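Local coordinates for peptidyl-tRNA hydrolase (Sulfolobus solfataricus, PDB 1XTY), which hydrolyses peptidyl-tRNAs, probably those that drop off the ribosome during protein synthesis, releasing the tRNA and an N-acyl-amino acid, at the interface of chains A and B. Coordinates in Å, arbitrary orientation; residue numbers count along the deposited sequence, not the author numbering. Chains: chain A/B, Peptidyl-tRNA hydrolase.

The interface of chains A and B. Residues chain A 49-50, 53-54; chain B 24-25, 28-29, 32.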
# COMPACT_ATOMS: atom_id res chain seq x y z
N TRP A 49 13.14 2.45 -7.74
CA TRP A 49 12.42 1.61 -6.80
C TRP A 49 11.41 0.74 -7.54
O TRP A 49 11.29 -0.46 -7.27
CB TRP A 49 11.70 2.49 -5.78
CG TRP A 49 10.92 1.74 -4.74
CD1 TRP A 49 11.42 0.90 -3.79
CD2 TRP A 49 9.52 1.84 -4.51
NE1 TRP A 49 10.40 0.47 -2.97
CE2 TRP A 49 9.23 1.03 -3.38
CE3 TRP A 49 8.47 2.54 -5.13
CZ2 TRP A 49 7.93 0.90 -2.87
CZ3 TRP A 49 7.18 2.41 -4.62
CH2 TRP A 49 6.92 1.59 -3.50
N LEU A 50 10.69 1.34 -8.48
CA LEU A 50 9.71 0.60 -9.25
C LEU A 50 10.41 -0.47 -10.10
O LEU A 50 9.93 -1.59 -10.20
CB LEU A 50 8.91 1.57 -10.14
CG LEU A 50 8.03 2.56 -9.37
CD1 LEU A 50 7.52 3.64 -10.31
CD2 LEU A 50 6.87 1.82 -8.71
N GLY A 53 11.25 -3.67 -8.21
CA GLY A 53 10.18 -4.46 -7.63
C GLY A 53 9.53 -3.88 -6.39
O GLY A 53 8.90 -4.61 -5.63
N GLN A 54 9.67 -2.58 -6.18
CA GLN A 54 9.05 -1.91 -5.03
C GLN A 54 9.37 -2.53 -3.66
O GLN A 54 8.47 -2.71 -2.85
CB GLN A 54 7.53 -1.89 -5.20
CG GLN A 54 7.02 -1.12 -6.39
CD GLN A 54 5.51 -1.28 -6.56
OE1 GLN A 54 4.76 -1.20 -5.59
NE2 GLN A 54 5.07 -1.50 -7.79
N ALA B 24 0.11 -3.21 -0.13
CA ALA B 24 0.72 -1.95 -0.55
C ALA B 24 1.27 -2.08 -1.97
O ALA B 24 1.27 -1.12 -2.74
CB ALA B 24 1.85 -1.56 0.42
N HIS B 25 1.73 -3.28 -2.31
CA HIS B 25 2.26 -3.55 -3.64
C HIS B 25 1.13 -3.43 -4.66
O HIS B 25 1.29 -2.82 -5.72
CB HIS B 25 2.86 -4.97 -3.68
CG HIS B 25 3.73 -5.22 -4.87
ND1 HIS B 25 3.88 -4.32 -5.90
CD2 HIS B 25 4.51 -6.29 -5.19
CE1 HIS B 25 4.72 -4.82 -6.80
NE2 HIS B 25 5.11 -6.01 -6.39
N VAL B 28 0.04 0.43 -4.93
CA VAL B 28 0.98 1.26 -5.67
C VAL B 28 1.00 0.89 -7.15
O VAL B 28 1.05 1.78 -8.01
CB VAL B 28 2.41 1.15 -5.09
CG1 VAL B 28 3.41 1.85 -6.02
CG2 VAL B 28 2.46 1.81 -3.71
N THR B 29 0.97 -0.40 -7.46
CA THR B 29 0.98 -0.83 -8.85
C THR B 29 -0.22 -0.26 -9.59
O THR B 29 -0.10 0.20 -10.73
CB THR B 29 1.00 -2.37 -8.95
OG1 THR B 29 2.27 -2.86 -8.51
CG2 THR B 29 0.77 -2.83 -10.40
N VAL B 32 0.26 3.71 -10.01
CA VAL B 32 1.28 4.00 -11.01
C VAL B 32 0.79 3.66 -12.42
O VAL B 32 0.97 4.44 -13.36
CB VAL B 32 2.60 3.22 -10.70
CG1 VAL B 32 3.59 3.38 -11.85
CG2 VAL B 32 3.21 3.75 -9.41
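A:Gln54, in the loop after helix 40-51, reaches across the homodimer interface to B:His25, B:Val28 and B:Thr29 on helix 16-35. Its CG is anti to the carbonyl carbon (chi1 -62°) and the chain is extended beyond it, which carries the amide to the partner helix. Along the way, A:Gln54 CB packs 3.7 Å from A:Trp49 CZ2, and A:Gln54 CG lies 3.7 Å from A:Leu50 CD2, so its own chain supports the root of the side chain. The amide carbon A:Gln54 CD then enters between two groups of chain B: CE1 of B:His25 at 3.6 Å and, on the opposite side, CG1 of B:Val28 at 3.8 Å. Amide and imidazole planes stand 74° apart, which rules out a parallel stack. The amide oxygen A:Gln54 OE1 approaches CB of B:Val28 at 3.4 Å and receives a weak, bent hydrogen bond from B:His25 ND1. A:Gln54 NE2 makes the straighter bond, donating to B:Thr29 OG1 at 3.2 Å with 152° at the hydrogen. Cut back to an alanine, A:Gln54 would probably leave the B:Thr29 hydroxyl without this donor and open a gap between B:His25 and B:Val28. Further along, A:Leu50 and B:Val32 meet tip to tip, CD2 to CG2 at 4.2 Å, a looser apolar contact. The acceptor role of the threonine hydroxyl is consistent with its other bond, in which B:Thr29 OG1 donates to the backbone O of B:His25 at 3.0 Å.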